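Local coordinates for mandelate racemase/muconate lactonizing enzyme family protein (Bradyrhizobium sp. ORS 278, PDB 3TOY), which belongs to the mandelate racemase/muconate lactonizing enzyme family of the enolase superfamily and holds a calcium ion at an acidic site in its barrel domain, at residues Arg79-Leu82 with Lys83-His87; Gly121-Gly124 with Met125-Gly129. All blocks are in the same frame, centred on the assembly; numbering follows the deposited sequence.

Contact 1. Residues Arg79-Leu82 with Lys83-His87; sequences RLAL and KPLVH. With NI (nickel (II) ion), chain G.
Leu85 turns its CG beside its own backbone N (chi1 -79°), which lays the side chain back over Ala81, one turn earlier. Leu85 CG then sits 3.2 Å from Ala81 O, and Leu85 CD1 reaches Ala81 CB at 4.1 Å. Val86 does much the same with one branch. Its chi1 of 167° sets Val86 CG2 beside the backbone N, 3.3 Å from Leu82 O. Val86 N donates to that same Leu82 O at 2.9 Å, nearly straight (166°). Leu85 N also bonds to Ala81 O, less straight and with the donor tilted from the carbonyl plane. These are the first regular bonds of helix 82-95.

The chain enters the helix less regularly. Water 1 is inserted between Arg79 O and Lys83 N: it donates to Arg79 O (2.8 Å) and accepts from Lys83 N (2.8 Å). Pro84 has no N-H to offer, and its CD lies 3.4 Å from Leu80 O. A proline fits well in the first turn of a helix, where few N-H groups have a carbonyl behind them. The helix belongs to the N-terminal domain of the enolase-type fold and packs against that domain's antiparallel sheet. Leu82 packs on the sheet at Ala36, Ile38, Pro56 and Val58. Leu85 meets Val58 too.

The imidazole of His87 reaches the subunit interface. His87 NE2 binds the nickel ion at 2.3 Å, and waters are also coordinated to the metal. His87 NE2 of the second subunit binds the same nickel, so the ion bridges two copies of this helix.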
loop_
_atom_site.group_PDB
_atom_site.type_symbol
_atom_site.label_atom_id
_atom_site.label_comp_id
_atom_site.label_asym_id
_atom_site.label_seq_id
_atom_site.Cartn_x
_atom_site.Cartn_y
_atom_site.Cartn_z
ATOM N N ARG A 79 10.124 -30.678 -32.147
ATOM C CA ARG A 79 10.560 -32.085 -32.179
ATOM C C ARG A 79 11.746 -32.288 -31.236
ATOM O O ARG A 79 11.965 -33.371 -30.692
ATOM C CB ARG A 79 10.902 -32.537 -33.609
ATOM C CG ARG A 79 12.107 -31.841 -34.218
ATOM C CD ARG A 79 12.939 -32.795 -35.086
ATOM N NE ARG A 79 12.235 -33.220 -36.297
ATOM C CZ ARG A 79 11.817 -34.464 -36.539
ATOM N NH1 ARG A 79 12.030 -35.437 -35.657
ATOM N NH2 ARG A 79 11.189 -34.734 -37.677
ATOM N N LEU A 80 12.500 -31.220 -31.020
ATOM C CA LEU A 80 13.605 -31.241 -30.079
ATOM C C LEU A 80 13.202 -31.759 -28.685
ATOM O O LEU A 80 13.999 -32.384 -27.988
ATOM C CB LEU A 80 14.215 -29.840 -30.010
ATOM C CG LEU A 80 15.496 -29.598 -29.235
ATOM C CD1 LEU A 80 16.298 -28.485 -29.917
ATOM C CD2 LEU A 80 15.152 -29.235 -27.799
ATOM N N ALA A 81 11.957 -31.525 -28.279
ATOM C CA ALA A 81 11.533 -31.908 -26.934
ATOM C C ALA A 81 11.053 -33.374 -26.844
ATOM O O ALA A 81 10.844 -33.904 -25.752
ATOM C CB ALA A 81 10.435 -30.963 -26.442
ATOM N N LEU A 82 10.853 -34.020 -27.987
ATOM C CA LEU A 82 10.235 -35.360 -27.988
ATOM C C LEU A 82 11.071 -36.388 -27.250
ATOM O O LEU A 82 10.595 -37.035 -26.322
ATOM C CB LEU A 82 9.933 -35.832 -29.412
ATOM C CG LEU A 82 8.856 -35.036 -30.142
ATOM C CD1 LEU A 82 8.834 -35.393 -31.632
ATOM C CD2 LEU A 82 7.489 -35.276 -29.517
ATOM N N LYS A 83 12.326 -36.539 -27.642
ATOM C CA LYS A 83 13.148 -37.585 -27.029
ATOM C C LYS A 83 13.298 -37.397 -25.523
ATOM O O LYS A 83 13.061 -38.321 -24.757
ATOM C CB LYS A 83 14.518 -37.659 -27.700
ATOM C CG LYS A 83 14.466 -38.331 -29.062
ATOM C CD LYS A 83 15.837 -38.407 -29.714
ATOM C CE LYS A 83 15.806 -39.323 -30.933
ATOM N NZ LYS A 83 14.698 -38.973 -31.865
ATOM N N PRO A 84 13.691 -36.188 -25.094
ATOM C CA PRO A 84 13.792 -35.877 -23.664
ATOM C C PRO A 84 12.490 -36.218 -22.912
ATOM O O PRO A 84 12.540 -36.847 -21.840
ATOM C CB PRO A 84 14.054 -34.369 -23.649
ATOM C CG PRO A 84 14.608 -34.042 -24.967
ATOM C CD PRO A 84 14.054 -35.046 -25.947
ATOM N N LEU A 85 11.338 -35.825 -23.472
ATOM C CA LEU A 85 10.036 -36.070 -22.819
ATOM C C LEU A 85 9.741 -37.563 -22.720
ATOM O O LEU A 85 9.294 -38.058 -21.692
ATOM C CB LEU A 85 8.893 -35.364 -23.554
ATOM C CG LEU A 85 8.782 -33.861 -23.250
ATOM C CD1 LEU A 85 7.776 -33.184 -24.174
ATOM C CD2 LEU A 85 8.405 -33.676 -21.793
ATOM N N VAL A 86 10.028 -38.297 -23.792
ATOM C CA VAL A 86 9.832 -39.757 -23.759
ATOM C C VAL A 86 10.651 -40.395 -22.637
ATOM O O VAL A 86 10.135 -41.207 -21.861
ATOM C CB VAL A 86 10.189 -40.390 -25.131
ATOM C CG1 VAL A 86 10.300 -41.921 -25.006
ATOM C CG2 VAL A 86 9.144 -39.992 -26.170
ATOM N N HIS A 87 11.903 -40.014 -22.551
ATOM C CA HIS A 87 12.793 -40.469 -21.516
ATOM C C HIS A 87 12.272 -40.159 -20.132
ATOM O O HIS A 87 12.251 -40.995 -19.272
ATOM C CB HIS A 87 14.103 -39.723 -21.616
ATOM C CG HIS A 87 15.179 -40.427 -22.373
ATOM N ND1 HIS A 87 15.907 -41.466 -21.843
ATOM C CD2 HIS A 87 15.714 -40.179 -23.590
ATOM C CE1 HIS A 87 16.805 -41.862 -22.725
ATOM N NE2 HIS A 87 16.717 -41.090 -23.789
HETATM NI NI NI G . 18.089 -40.705 -25.614
HETATM O O HOH W 1 13.792 -35.263 -29.715
HETATM O O HOH W 2 18.913 -42.016 -27.088
HETATM O O HOH W 3 19.795 -40.882 -24.482
HETATM O O HOH W 4 16.443 -40.787 -26.992
HETATM O O HOH W 5 18.652 -42.645 -26.273
#

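Contact 2. Residues Gly121-Gly124 with Met125-Gly129; sequences GLVG and MAVSG
Met125 runs back along the first turn of helix 122-142 towards Leu122. Met125 CB is 3.5 Å from Leu122 O. Next, Met125 CG passes Gly121 O at 3.7 Å, with chi1 at -61° holding it beside the backbone N. Met125 SD then meets Leu122 CD2 at 4.0 Å, the two side chains crossing at a slant. At SD the chain bends (chi3 80°) and leads away from this turn. The side chain also packs on Trp274 and Met296, and on Leu117 of the second subunit.

Gly121 is the N-cap, with a positive phi, and its O receives the Met125 N-H. Leu122 O and Val123 O bond in turn to Ala126 N and Val127 N. On another side of the helix, Val123 CG1 and Val127 CG2 pack at 4.3 Å.

Gly124 O takes two bonds from one residue. Ser128 N donates to Gly124 O at 2.9 Å and Ser128 OG at 2.9 Å, from opposite faces of the carbonyl plane. Weak bonds link Ser128 OG also to Gly299 N and to Met296 O, the latter probably a minor alternative for the same proton. The buried hydroxyl is thus satisfied by backbone groups.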
loop_
_atom_site.group_PDB
_atom_site.type_symbol
_atom_site.label_atom_id
_atom_site.label_comp_id
_atom_site.label_asym_id
_atom_site.label_seq_id
_atom_site.Cartn_x
_atom_site.Cartn_y
_atom_site.Cartn_z
ATOM N N GLY A 121 9.264 -26.861 -16.508
ATOM C CA GLY A 121 9.834 -27.218 -17.814
ATOM C C GLY A 121 9.496 -28.665 -18.168
ATOM O O GLY A 121 8.434 -29.177 -17.797
ATOM N N LEU A 122 10.395 -29.321 -18.901
ATOM C CA LEU A 122 10.091 -30.664 -19.435
ATOM C C LEU A 122 9.655 -31.650 -18.357
ATOM O O LEU A 122 8.731 -32.448 -18.578
ATOM C CB LEU A 122 11.278 -31.204 -20.255
ATOM C CG LEU A 122 11.706 -30.319 -21.428
ATOM C CD1 LEU A 122 12.950 -30.891 -22.130
ATOM C CD2 LEU A 122 10.592 -30.093 -22.464
ATOM N N VAL A 123 10.310 -31.612 -17.191
ATOM C CA VAL A 123 9.955 -32.497 -16.097
ATOM C C VAL A 123 8.502 -32.285 -15.701
ATOM O O VAL A 123 7.757 -33.244 -15.491
ATOM C CB VAL A 123 10.899 -32.282 -14.875
ATOM C CG1 VAL A 123 10.330 -32.900 -13.614
ATOM C CG2 VAL A 123 12.318 -32.795 -15.197
ATOM N N GLY A 124 8.092 -31.020 -15.606
ATOM C CA GLY A 124 6.707 -30.714 -15.263
ATOM C C GLY A 124 5.689 -31.244 -16.270
ATOM O O GLY A 124 4.588 -31.653 -15.891
ATOM N N MET A 125 6.042 -31.209 -17.551
ATOM C CA MET A 125 5.146 -31.723 -18.592
ATOM C C MET A 125 4.986 -33.236 -18.478
ATOM O O MET A 125 3.876 -33.767 -18.629
ATOM C CB MET A 125 5.664 -31.363 -19.968
ATOM C CG MET A 125 5.778 -29.846 -20.213
ATOM S SD MET A 125 6.680 -29.421 -21.692
ATOM C CE MET A 125 5.438 -29.655 -22.954
ATOM N N ALA A 126 6.105 -33.917 -18.216
ATOM C CA ALA A 126 6.087 -35.362 -17.909
ATOM C C ALA A 126 5.171 -35.667 -16.747
ATOM O O ALA A 126 4.298 -36.519 -16.842
ATOM C CB ALA A 126 7.485 -35.843 -17.598
ATOM N N VAL A 127 5.392 -34.969 -15.633
ATOM C CA VAL A 127 4.578 -35.111 -14.428
ATOM C C VAL A 127 3.080 -34.884 -14.687
ATOM O O VAL A 127 2.226 -35.657 -14.225
ATOM C CB VAL A 127 5.098 -34.150 -13.312
ATOM C CG1 VAL A 127 4.105 -34.065 -12.159
ATOM C CG2 VAL A 127 6.463 -34.626 -12.819
ATOM N N SER A 128 2.765 -33.835 -15.437
ATOM C CA SER A 128 1.358 -33.500 -15.679
ATOM C C SER A 128 0.769 -34.539 -16.625
ATOM O O SER A 128 -0.392 -34.890 -16.506
ATOM C CB SER A 128 1.230 -32.112 -16.299
ATOM O OG SER A 128 1.812 -31.129 -15.419
ATOM N N GLY A 129 1.592 -35.013 -17.561
ATOM C CA GLY A 129 1.135 -36.025 -18.525
ATOM C C GLY A 129 0.764 -37.301 -17.789
ATOM O O GLY A 129 -0.262 -37.910 -18.092
#

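Overall arrangement
Contact 1 is the entry to helix 82-95 and contact 2 the first turns of helix 122-142. Both lie in the N-terminal domain, and they pack on each other. Their centres are 11 Å apart. Leu122 is the main link: its CD1 lies 4.0 Å from Pro84 CB and its CD2 4.1 Å from Ala81 CB. Leu85 CD2 adds to this, 3.5 Å from Leu122 O and 4.0 Å from Met125 CB. Both contacts also touch the second subunit. Contact 1 holds the shared nickel ion, about 12 Å from the Leu122 side chain. The Met125 side chain of contact 2 lies about 13 Å from a bound calcium ion. One calcium site of the protein is made by Asp219, Glu245 and Glu271.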